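Local coordinates for Rubredoxin\:oxygen oxidoreductase (Desulfovibrio gigas, PDB 1E5D), which catalyses the four-electron reduction of dioxygen to two water molecules, using a diiron centre and flavin mononucleotide, at residues 253-261 and 281-290; 337-346 and 364-375. One frame throughout, in Å; residues are numbered along the deposited sequence.

Interaction 1: residues 253-261 and 281-290. With FMN (flavin mononucleotide), chain C.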
loop_
_atom_site.group_PDB
_atom_site.type_symbol
_atom_site.label_atom_id
_atom_site.label_comp_id
_atom_site.label_asym_id
_atom_site.label_seq_id
_atom_site.Cartn_x
_atom_site.Cartn_y
_atom_site.Cartn_z
ATOM N N ASN A 253 -0.360 -22.384 -17.207
ATOM C CA ASN A 253 0.061 -23.209 -16.089
ATOM C C ASN A 253 0.863 -22.423 -15.061
ATOM O O ASN A 253 1.645 -22.986 -14.301
ATOM C CB ASN A 253 0.923 -24.361 -16.621
ATOM C CG ASN A 253 0.761 -25.631 -15.817
ATOM O OD1 ASN A 253 -0.201 -25.770 -15.063
ATOM N ND2 ASN A 253 1.710 -26.544 -15.986
ATOM N N LYS A 254 0.681 -21.112 -15.042
ATOM C CA LYS A 254 1.416 -20.208 -14.173
ATOM C C LYS A 254 0.609 -19.872 -12.924
ATOM O O LYS A 254 -0.568 -19.523 -12.968
ATOM C CB LYS A 254 1.768 -18.940 -14.941
ATOM C CG LYS A 254 2.704 -17.985 -14.220
ATOM C CD LYS A 254 3.155 -16.889 -15.170
ATOM C CE LYS A 254 3.336 -15.558 -14.467
ATOM N NZ LYS A 254 3.347 -14.440 -15.451
ATOM N N VAL A 255 1.292 -19.999 -11.789
ATOM C CA VAL A 255 0.669 -19.664 -10.513
ATOM C C VAL A 255 1.451 -18.509 -9.895
ATOM O O VAL A 255 2.670 -18.546 -9.766
ATOM C CB VAL A 255 0.607 -20.876 -9.573
ATOM C CG1 VAL A 255 -0.039 -20.521 -8.243
ATOM C CG2 VAL A 255 -0.161 -22.029 -10.208
ATOM N N VAL A 256 0.740 -17.456 -9.534
ATOM C CA VAL A 256 1.248 -16.298 -8.842
ATOM C C VAL A 256 0.755 -16.357 -7.397
ATOM O O VAL A 256 -0.444 -16.326 -7.120
ATOM C CB VAL A 256 0.766 -14.969 -9.448
ATOM C CG1 VAL A 256 1.083 -13.819 -8.491
ATOM C CG2 VAL A 256 1.380 -14.727 -10.811
ATOM N N ILE A 257 1.699 -16.453 -6.480
ATOM C CA ILE A 257 1.403 -16.403 -5.059
ATOM C C ILE A 257 1.856 -15.061 -4.496
ATOM O O ILE A 257 3.028 -14.686 -4.589
ATOM C CB ILE A 257 2.112 -17.538 -4.307
ATOM C CG1 ILE A 257 1.720 -18.942 -4.768
ATOM C CG2 ILE A 257 1.913 -17.375 -2.810
ATOM C CD1 ILE A 257 2.735 -20.008 -4.402
ATOM N N PHE A 258 0.949 -14.286 -3.908
ATOM C CA PHE A 258 1.422 -13.040 -3.295
ATOM C C PHE A 258 0.862 -12.993 -1.879
ATOM O O PHE A 258 -0.240 -13.432 -1.583
ATOM C CB PHE A 258 1.078 -11.829 -4.127
ATOM C CG PHE A 258 -0.312 -11.252 -4.140
ATOM C CD1 PHE A 258 -0.715 -10.352 -3.167
ATOM C CD2 PHE A 258 -1.227 -11.577 -5.120
ATOM C CE1 PHE A 258 -1.971 -9.780 -3.160
ATOM C CE2 PHE A 258 -2.493 -11.014 -5.123
ATOM C CZ PHE A 258 -2.879 -10.111 -4.143
ATOM N N TYR A 259 1.692 -12.468 -0.994
ATOM C CA TYR A 259 1.441 -12.487 0.429
ATOM C C TYR A 259 2.169 -11.305 1.058
ATOM O O TYR A 259 3.037 -10.699 0.432
ATOM C CB TYR A 259 1.951 -13.812 1.046
ATOM C CG TYR A 259 3.459 -13.739 1.234
ATOM C CD1 TYR A 259 4.297 -13.834 0.127
ATOM C CD2 TYR A 259 4.050 -13.574 2.485
ATOM C CE1 TYR A 259 5.676 -13.771 0.263
ATOM C CE2 TYR A 259 5.421 -13.499 2.627
ATOM C CZ TYR A 259 6.235 -13.599 1.510
ATOM O OH TYR A 259 7.597 -13.528 1.679
ATOM N N ASP A 260 1.839 -11.062 2.313
ATOM C CA ASP A 260 2.649 -10.271 3.221
ATOM C C ASP A 260 2.629 -10.993 4.564
ATOM O O ASP A 260 1.848 -11.927 4.770
ATOM C CB ASP A 260 2.169 -8.836 3.329
ATOM C CG ASP A 260 3.256 -7.905 3.832
ATOM O OD1 ASP A 260 4.355 -8.402 4.162
ATOM O OD2 ASP A 260 3.014 -6.690 3.910
ATOM N N SER A 261 3.504 -10.594 5.474
ATOM C CA SER A 261 3.647 -11.348 6.722
ATOM C C SER A 261 4.389 -10.519 7.753
ATOM O O SER A 261 5.190 -9.654 7.386
ATOM C CB SER A 261 4.391 -12.643 6.425
ATOM O OG SER A 261 4.553 -13.415 7.602
ATOM N N GLY A 281 3.863 -29.500 -11.569
ATOM C CA GLY A 281 4.227 -29.015 -12.884
ATOM C C GLY A 281 3.722 -27.627 -13.222
ATOM O O GLY A 281 3.469 -27.302 -14.383
ATOM N N CYS A 282 3.566 -26.763 -12.220
ATOM C CA CYS A 282 3.229 -25.379 -12.529
ATOM C C CYS A 282 4.468 -24.503 -12.530
ATOM O O CYS A 282 5.475 -24.842 -11.914
ATOM C CB CYS A 282 2.245 -24.816 -11.506
ATOM S SG CYS A 282 0.698 -25.741 -11.425
ATOM N N THR A 283 4.410 -23.367 -13.214
ATOM C CA THR A 283 5.433 -22.344 -13.051
ATOM C C THR A 283 4.958 -21.440 -11.911
ATOM O O THR A 283 3.775 -21.081 -11.870
ATOM C CB THR A 283 5.695 -21.428 -14.252
ATOM O OG1 THR A 283 5.493 -22.083 -15.502
ATOM C CG2 THR A 283 7.161 -20.991 -14.206
ATOM N N VAL A 284 5.855 -21.081 -11.000
ATOM C CA VAL A 284 5.390 -20.282 -9.871
ATOM C C VAL A 284 6.081 -18.931 -9.797
ATOM O O VAL A 284 7.291 -18.785 -9.944
ATOM C CB VAL A 284 5.621 -21.039 -8.551
ATOM C CG1 VAL A 284 5.173 -20.212 -7.357
ATOM C CG2 VAL A 284 4.890 -22.377 -8.603
ATOM N N LYS A 285 5.268 -17.910 -9.551
ATOM C CA LYS A 285 5.785 -16.624 -9.118
ATOM C C LYS A 285 5.335 -16.422 -7.661
ATOM O O LYS A 285 4.137 -16.270 -7.430
ATOM C CB LYS A 285 5.325 -15.470 -9.998
ATOM C CG LYS A 285 5.736 -15.584 -11.456
ATOM C CD LYS A 285 7.191 -15.205 -11.668
ATOM C CE LYS A 285 7.937 -16.276 -12.445
ATOM N NZ LYS A 285 9.256 -16.612 -11.833
ATOM N N LEU A 286 6.307 -16.443 -6.764
ATOM C CA LEU A 286 6.151 -16.146 -5.352
ATOM C C LEU A 286 6.531 -14.697 -5.064
ATOM O O LEU A 286 7.710 -14.343 -5.051
ATOM C CB LEU A 286 7.012 -17.091 -4.502
ATOM C CG LEU A 286 6.876 -16.936 -2.985
ATOM C CD1 LEU A 286 5.408 -16.828 -2.600
ATOM C CD2 LEU A 286 7.521 -18.093 -2.250
ATOM N N MET A 287 5.553 -13.827 -4.826
ATOM C CA MET A 287 5.841 -12.404 -4.696
ATOM C C MET A 287 5.413 -11.804 -3.363
ATOM O O MET A 287 4.242 -11.821 -2.996
ATOM C CB MET A 287 5.152 -11.652 -5.854
ATOM C CG MET A 287 5.402 -12.348 -7.189
ATOM S SD MET A 287 4.564 -11.550 -8.576
ATOM C CE MET A 287 5.712 -10.212 -8.883
ATOM N N TRP A 288 6.375 -11.253 -2.642
ATOM C CA TRP A 288 6.205 -10.528 -1.397
ATOM C C TRP A 288 5.748 -9.096 -1.634
ATOM O O TRP A 288 6.420 -8.334 -2.329
ATOM C CB TRP A 288 7.541 -10.538 -0.655
ATOM C CG TRP A 288 7.514 -9.997 0.735
ATOM C CD1 TRP A 288 6.436 -9.967 1.562
ATOM C CD2 TRP A 288 8.596 -9.413 1.466
ATOM N NE1 TRP A 288 6.780 -9.397 2.764
ATOM C CE2 TRP A 288 8.099 -9.052 2.733
ATOM C CE3 TRP A 288 9.941 -9.158 1.187
ATOM C CZ2 TRP A 288 8.886 -8.449 3.719
ATOM C CZ3 TRP A 288 10.722 -8.562 2.162
ATOM C CH2 TRP A 288 10.198 -8.210 3.417
ATOM N N CYS A 289 4.615 -8.689 -1.076
ATOM C CA CYS A 289 4.132 -7.329 -1.278
ATOM C C CYS A 289 5.090 -6.265 -0.768
ATOM O O CYS A 289 5.037 -5.109 -1.179
ATOM C CB CYS A 289 2.783 -7.114 -0.571
ATOM S SG CYS A 289 1.436 -8.020 -1.347
ATOM N N LYS A 290 5.985 -6.608 0.155
ATOM C CA LYS A 290 6.892 -5.557 0.627
ATOM C C LYS A 290 8.025 -5.334 -0.370
ATOM O O LYS A 290 8.685 -4.301 -0.284
ATOM C CB LYS A 290 7.455 -5.911 1.997
ATOM C CG LYS A 290 7.056 -4.998 3.133
ATOM C CD LYS A 290 5.907 -5.547 3.946
ATOM C CE LYS A 290 6.104 -5.273 5.430
ATOM N NZ LYS A 290 5.667 -6.455 6.231
HETATM N N1 FMN C . -4.423 -12.429 15.120
HETATM C C2 FMN C . -5.748 -12.472 15.161
HETATM O O2 FMN C . -6.358 -13.497 15.303
HETATM N N3 FMN C . -6.535 -11.298 15.026
HETATM C C4 FMN C . -5.967 -10.053 15.229
HETATM O O4 FMN C . -6.678 -9.078 15.074
HETATM C C4A FMN C . -4.512 -10.001 15.235
HETATM N N5 FMN C . -3.869 -8.824 15.056
HETATM C C5A FMN C . -2.536 -8.810 15.390
HETATM C C6 FMN C . -1.862 -7.562 15.338
HETATM C C7 FMN C . -0.492 -7.491 15.404
HETATM C C7M FMN C . 0.204 -6.203 15.052
HETATM C C8 FMN C . 0.289 -8.710 15.487
HETATM C C8M FMN C . 1.769 -8.641 15.785
HETATM C C9 FMN C . -0.378 -9.919 15.740
HETATM C C9A FMN C . -1.749 -9.991 15.484
HETATM N N10 FMN C . -2.450 -11.226 15.327
HETATM C C10 FMN C . -3.777 -11.255 15.278
HETATM C "C1'" FMN C . -1.659 -12.471 15.476
HETATM C "C2'" FMN C . -0.977 -12.857 14.139
HETATM O "O2'" FMN C . -1.960 -13.088 13.137
HETATM C "C3'" FMN C . -0.212 -14.138 14.433
HETATM O "O3'" FMN C . 0.978 -13.742 15.111
HETATM C "C4'" FMN C . 0.173 -14.863 13.141
HETATM O "O4'" FMN C . 0.920 -16.050 13.453
HETATM C "C5'" FMN C . 0.994 -13.899 12.313
HETATM O "O5'" FMN C . 1.430 -14.614 10.983
HETATM P P FMN C . 2.695 -14.195 10.244
HETATM O O1P FMN C . 2.522 -14.685 8.805
HETATM O O2P FMN C . 2.967 -12.835 10.386
HETATM O O3P FMN C . 3.843 -14.884 10.824
#

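Interaction 2: residues 337-346 and 364-375. With FMN (flavin mononucleotide), chain C.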
loop_
_atom_site.group_PDB
_atom_site.type_symbol
_atom_site.label_atom_id
_atom_site.label_comp_id
_atom_site.label_asym_id
_atom_site.label_seq_id
_atom_site.Cartn_x
_atom_site.Cartn_y
_atom_site.Cartn_z
ATOM N N LYS A 337 -9.433 -16.790 -13.968
ATOM C CA LYS A 337 -8.400 -17.106 -12.995
ATOM C C LYS A 337 -8.954 -17.984 -11.890
ATOM O O LYS A 337 -10.114 -17.843 -11.504
ATOM C CB LYS A 337 -7.841 -15.814 -12.387
ATOM C CG LYS A 337 -6.446 -15.477 -12.881
ATOM C CD LYS A 337 -6.447 -14.220 -13.737
ATOM C CE LYS A 337 -6.119 -14.570 -15.171
ATOM N NZ LYS A 337 -4.829 -14.043 -15.659
ATOM N N ILE A 338 -8.115 -18.886 -11.393
ATOM C CA ILE A 338 -8.491 -19.659 -10.217
ATOM C C ILE A 338 -7.879 -19.005 -8.979
ATOM O O ILE A 338 -6.684 -18.710 -8.957
ATOM C CB ILE A 338 -8.027 -21.118 -10.314
ATOM C CG1 ILE A 338 -8.802 -21.937 -11.347
ATOM C CG2 ILE A 338 -8.071 -21.781 -8.946
ATOM C CD1 ILE A 338 -8.029 -23.141 -11.853
ATOM N N GLY A 339 -8.701 -18.779 -7.968
ATOM C CA GLY A 339 -8.263 -18.169 -6.733
ATOM C C GLY A 339 -7.886 -19.186 -5.674
ATOM O O GLY A 339 -8.223 -20.363 -5.772
ATOM N N GLY A 340 -7.178 -18.700 -4.668
ATOM C CA GLY A 340 -6.680 -19.411 -3.518
ATOM C C GLY A 340 -6.381 -18.435 -2.392
ATOM O O GLY A 340 -6.097 -17.262 -2.638
ATOM N N ALA A 341 -6.444 -18.904 -1.150
ATOM C CA ALA A 341 -6.148 -18.040 -0.017
ATOM C C ALA A 341 -5.561 -18.829 1.148
ATOM O O ALA A 341 -5.766 -20.024 1.335
ATOM C CB ALA A 341 -7.387 -17.295 0.436
ATOM N N PHE A 342 -4.777 -18.137 1.978
ATOM C CA PHE A 342 -4.170 -18.833 3.108
ATOM C C PHE A 342 -3.659 -17.806 4.102
ATOM O O PHE A 342 -3.602 -16.613 3.816
ATOM C CB PHE A 342 -3.047 -19.748 2.628
ATOM C CG PHE A 342 -1.874 -19.008 2.009
ATOM C CD1 PHE A 342 -1.949 -18.552 0.703
ATOM C CD2 PHE A 342 -0.714 -18.772 2.734
ATOM C CE1 PHE A 342 -0.893 -17.877 0.116
ATOM C CE2 PHE A 342 0.349 -18.102 2.154
ATOM C CZ PHE A 342 0.264 -17.655 0.842
ATOM N N GLY A 343 -3.281 -18.255 5.295
ATOM C CA GLY A 343 -2.797 -17.284 6.263
ATOM C C GLY A 343 -2.699 -17.869 7.657
ATOM O O GLY A 343 -3.197 -18.957 7.920
ATOM N N SER A 344 -2.031 -17.112 8.515
ATOM C CA SER A 344 -1.868 -17.445 9.919
ATOM C C SER A 344 -2.632 -16.416 10.735
ATOM O O SER A 344 -2.792 -15.275 10.292
ATOM C CB SER A 344 -0.389 -17.480 10.282
ATOM O OG SER A 344 -0.182 -18.039 11.557
ATOM N N PHE A 345 -3.127 -16.793 11.895
ATOM C CA PHE A 345 -3.946 -15.930 12.734
ATOM C C PHE A 345 -3.662 -16.284 14.189
ATOM O O PHE A 345 -3.088 -17.355 14.425
ATOM C CB PHE A 345 -5.446 -16.077 12.439
ATOM C CG PHE A 345 -5.974 -17.429 12.899
ATOM C CD1 PHE A 345 -5.704 -18.563 12.151
ATOM C CD2 PHE A 345 -6.708 -17.540 14.069
ATOM C CE1 PHE A 345 -6.151 -19.798 12.584
ATOM C CE2 PHE A 345 -7.154 -18.774 14.507
ATOM C CZ PHE A 345 -6.870 -19.904 13.765
ATOM N N GLY A 346 -4.046 -15.421 15.113
ATOM C CA GLY A 346 -3.758 -15.644 16.522
ATOM C C GLY A 346 -5.000 -15.917 17.344
ATOM O O GLY A 346 -4.957 -16.602 18.367
ATOM N N PHE A 364 -13.278 -15.007 -9.237
ATOM C CA PHE A 364 -12.277 -16.068 -9.285
ATOM C C PHE A 364 -12.880 -17.407 -8.882
ATOM O O PHE A 364 -13.783 -17.449 -8.049
ATOM C CB PHE A 364 -11.100 -15.714 -8.367
ATOM C CG PHE A 364 -10.191 -14.631 -8.930
ATOM C CD1 PHE A 364 -10.636 -13.762 -9.908
ATOM C CD2 PHE A 364 -8.892 -14.495 -8.473
ATOM C CE1 PHE A 364 -9.814 -12.783 -10.426
ATOM C CE2 PHE A 364 -8.064 -13.516 -8.982
ATOM C CZ PHE A 364 -8.519 -12.654 -9.960
ATOM N N ASP A 365 -12.383 -18.496 -9.455
ATOM C CA ASP A 365 -12.826 -19.828 -9.045
ATOM C C ASP A 365 -12.009 -20.317 -7.850
ATOM O O ASP A 365 -10.782 -20.322 -7.883
ATOM C CB ASP A 365 -12.746 -20.817 -10.204
ATOM C CG ASP A 365 -13.663 -20.490 -11.366
ATOM O OD1 ASP A 365 -14.437 -19.508 -11.322
ATOM O OD2 ASP A 365 -13.620 -21.242 -12.370
ATOM N N MET A 366 -12.691 -20.730 -6.795
ATOM C CA MET A 366 -12.135 -21.199 -5.543
ATOM C C MET A 366 -12.415 -22.677 -5.298
ATOM O O MET A 366 -13.206 -23.059 -4.435
ATOM C CB MET A 366 -12.708 -20.402 -4.365
ATOM C CG MET A 366 -12.740 -18.902 -4.594
ATOM S SD MET A 366 -11.286 -18.054 -3.966
ATOM C CE MET A 366 -10.909 -18.989 -2.490
ATOM N N PRO A 367 -11.751 -23.542 -6.046
ATOM C CA PRO A 367 -11.996 -24.977 -5.900
ATOM C C PRO A 367 -11.588 -25.477 -4.521
ATOM O O PRO A 367 -12.139 -26.421 -3.955
ATOM C CB PRO A 367 -11.089 -25.587 -6.969
ATOM C CG PRO A 367 -10.027 -24.567 -7.205
ATOM C CD PRO A 367 -10.713 -23.237 -7.040
ATOM N N ALA A 368 -10.579 -24.832 -3.935
ATOM C CA ALA A 368 -10.117 -25.301 -2.630
ATOM C C ALA A 368 -10.422 -24.297 -1.529
ATOM O O ALA A 368 -10.416 -23.083 -1.693
ATOM C CB ALA A 368 -8.637 -25.606 -2.717
ATOM N N THR A 369 -10.710 -24.854 -0.364
ATOM C CA THR A 369 -10.981 -24.122 0.857
ATOM C C THR A 369 -9.702 -23.454 1.346
ATOM O O THR A 369 -8.649 -24.096 1.305
ATOM C CB THR A 369 -11.504 -25.065 1.957
ATOM O OG1 THR A 369 -11.673 -26.383 1.416
ATOM C CG2 THR A 369 -12.872 -24.616 2.440
ATOM N N PRO A 370 -9.755 -22.208 1.779
ATOM C CA PRO A 370 -8.560 -21.550 2.313
ATOM C C PRO A 370 -7.984 -22.315 3.495
ATOM O O PRO A 370 -8.724 -22.785 4.357
ATOM C CB PRO A 370 -9.074 -20.182 2.783
ATOM C CG PRO A 370 -10.256 -19.945 1.892
ATOM C CD PRO A 370 -10.914 -21.296 1.774
ATOM N N VAL A 371 -6.658 -22.409 3.488
ATOM C CA VAL A 371 -5.906 -22.970 4.598
ATOM C C VAL A 371 -5.539 -21.863 5.584
ATOM O O VAL A 371 -4.869 -20.883 5.266
ATOM C CB VAL A 371 -4.638 -23.688 4.113
ATOM C CG1 VAL A 371 -3.822 -24.193 5.294
ATOM C CG2 VAL A 371 -5.014 -24.827 3.179
ATOM N N LYS A 372 -6.009 -22.015 6.819
ATOM C CA LYS A 372 -5.631 -21.098 7.884
ATOM C C LYS A 372 -4.971 -21.885 9.017
ATOM O O LYS A 372 -5.337 -23.015 9.314
ATOM C CB LYS A 372 -6.837 -20.313 8.380
ATOM C CG LYS A 372 -7.690 -21.000 9.429
ATOM C CD LYS A 372 -9.163 -20.683 9.238
ATOM C CE LYS A 372 -9.833 -20.254 10.532
ATOM N NZ LYS A 372 -11.208 -19.728 10.281
ATOM N N VAL A 373 -3.982 -21.273 9.647
ATOM C CA VAL A 373 -3.198 -21.900 10.694
ATOM C C VAL A 373 -3.053 -20.992 11.909
ATOM O O VAL A 373 -2.753 -19.809 11.757
ATOM C CB VAL A 373 -1.784 -22.253 10.194
ATOM C CG1 VAL A 373 -0.962 -22.851 11.325
ATOM C CG2 VAL A 373 -1.868 -23.195 9.006
ATOM N N LYS A 374 -3.251 -21.546 13.103
ATOM C CA LYS A 374 -3.018 -20.749 14.302
ATOM C C LYS A 374 -1.512 -20.587 14.491
ATOM O O LYS A 374 -0.782 -21.555 14.718
ATOM C CB LYS A 374 -3.644 -21.373 15.542
ATOM C CG LYS A 374 -3.578 -20.504 16.787
ATOM C CD LYS A 374 -4.891 -20.507 17.554
ATOM C CE LYS A 374 -4.782 -21.287 18.853
ATOM N NZ LYS A 374 -4.132 -20.513 19.949
ATOM N N ASN A 375 -1.042 -19.352 14.380
ATOM C CA ASN A 375 0.383 -19.103 14.558
ATOM C C ASN A 375 1.267 -19.965 13.671
ATOM O O ASN A 375 1.090 -19.978 12.454
ATOM C CB ASN A 375 0.735 -19.315 16.039
ATOM C CG ASN A 375 -0.089 -18.350 16.874
ATOM O OD1 ASN A 375 -0.717 -18.723 17.858
ATOM N ND2 ASN A 375 -0.062 -17.089 16.452
HETATM N N1 FMN C . -4.423 -12.429 15.120
HETATM C C2 FMN C . -5.748 -12.472 15.161
HETATM O O2 FMN C . -6.358 -13.497 15.303
HETATM N N3 FMN C . -6.535 -11.298 15.026
HETATM C C4 FMN C . -5.967 -10.053 15.229
HETATM O O4 FMN C . -6.678 -9.078 15.074
HETATM C C4A FMN C . -4.512 -10.001 15.235
HETATM N N5 FMN C . -3.869 -8.824 15.056
HETATM C C5A FMN C . -2.536 -8.810 15.390
HETATM C C6 FMN C . -1.862 -7.562 15.338
HETATM C C7 FMN C . -0.492 -7.491 15.404
HETATM C C7M FMN C . 0.204 -6.203 15.052
HETATM C C8 FMN C . 0.289 -8.710 15.487
HETATM C C8M FMN C . 1.769 -8.641 15.785
HETATM C C9 FMN C . -0.378 -9.919 15.740
HETATM C C9A FMN C . -1.749 -9.991 15.484
HETATM N N10 FMN C . -2.450 -11.226 15.327
HETATM C C10 FMN C . -3.777 -11.255 15.278
HETATM C "C1'" FMN C . -1.659 -12.471 15.476
HETATM C "C2'" FMN C . -0.977 -12.857 14.139
HETATM O "O2'" FMN C . -1.960 -13.088 13.137
HETATM C "C3'" FMN C . -0.212 -14.138 14.433
HETATM O "O3'" FMN C . 0.978 -13.742 15.111
HETATM C "C4'" FMN C . 0.173 -14.863 13.141
HETATM O "O4'" FMN C . 0.920 -16.050 13.453
HETATM C "C5'" FMN C . 0.994 -13.899 12.313
HETATM O "O5'" FMN C . 1.430 -14.614 10.983
HETATM P P FMN C . 2.695 -14.195 10.244
HETATM O O1P FMN C . 2.522 -14.685 8.805
HETATM O O2P FMN C . 2.967 -12.835 10.386
HETATM O O3P FMN C . 3.843 -14.884 10.824
HETATM O O HOH W 1 -9.397 -22.309 -4.266
#

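Interaction 1: residues 253-261 and 281-290
Three N-H donors grip OD1 of Asp260. The indole NE1 of Trp288 lies 3.0 Å from Asp260 OD1 and meets it from above the carboxylate plane, with the oxygen itself tilted 20° out of the indole plane. The ammonium of Lys290 completes a salt bridge, NZ to Asp260 OD1 at 3.1 Å, on the syn side of the carboxylate, while the amide N of Ser261 donates at 2.7 Å to Asp260 OD1. A chi1 of -159° swings the Asp260 carboxylate away from its own backbone N and across to both partners on 281-290; the bonds fix its rotation, and the nearby ammonium would favour its charged form. Lys290 NZ has a further partner in the Gly25 carbonyl of the second subunit, so this end of the contact adjoins the dimer interface.

Beside the carboxylate, the Tyr259 ring lies near parallel to the five-membered ring of Trp288, planes at 19°, but slid so far that overlap is slight; CD1 of Trp288 stands over one face of the phenol, 3.6 Å from CZ of Tyr259. Farther back, Ile257 CG2 meets Leu286 CD1 at 3.5 Å, and Val255, Ile257 and Val284 on this face pack under helix 265-279. On the other face Phe258 holds CD1 3.7 Å from Cys289 SG, the sulfur lying oblique to the ring, with helices 294-302 and 320-331 covering the phenylalanine.

Between these layers the strands run parallel, joined by backbone bonds such as Met287 N to Ile257 O, with a weak one from Tyr259 N to Met287 O near the end. Past the strand end, Ser261 OG donates to FMN O1P at 2.7 Å. Two parallel strands joined by a helix, with the phosphate held just beyond the first, form the opening beta-alpha-beta unit of the flavodoxin fold.

Interaction 2: residues 337-346 and 364-375
The closing beta-alpha-beta unit of the flavodoxin-like domain brings strand 338-345 beside the edge strand 371-374, and the flavin cofactor sits at their C-terminal ends. Ser344 OG lies there between two oxygens: it donates to Asn375 O in a very short bond, 2.5 Å, and accepts from FMN O4' at 3.0 Å. Its chi1 of -169° sets OG opposite the backbone N, reaching across to the Asn375 carbonyl. Gly346 N lies 3.0 Å from both FMN N1 and FMN O2 and donates to each, while Asn375 ND2 reaches FMN O4' weakly; Asn375 OD1 bonds Ser112 of the second subunit.

On the opposite face of the sheet from Ser344, the Phe345 ring leans over the neighbouring strand. Lys374 CA stands over one ring face, 4.1 Å from the centroid of Phe345, in a CH-pi contact, and FMN O2 approaches the ring edge.

Toward the other end, the pairing breaks and its register shifts by two residues. Water 1 bridges this interval, donating to Gly339 O and accepting from Ala368 N. Beyond it, Gly339 N donates to Asp365 O at 2.6 Å, and Lys337 CB is centred over the Phe364 ring, 4.0 Å from its centroid. Backbone and side-chain groups at the carboxyl ends of parallel strands thus hold ribityl and isoalloxazine, as in flavodoxins.

Following the chain from the N terminus, interaction 1 closes first: strand 254-259 is followed by helix 265-279, which carries the chain back so that strand 283-288 can run parallel beside the first strand. Interaction 2 opens later, joining strand 338-345 through helix 350-361 to strand 371-374, so the two loops follow in series and neither nest nor cross. Both belong to one five-stranded parallel sheet, whose outer strands are 283-288 and 371-374; strand 306-310 lies between 254-259 and 338-345. Phe342 of interaction 2 packs against Ile257 and Tyr259 of interaction 1 across that strand. At the carboxyl ends both contacts meet FMN, interaction 1 at its phosphate, interaction 2 at its ribityl chain and isoalloxazine.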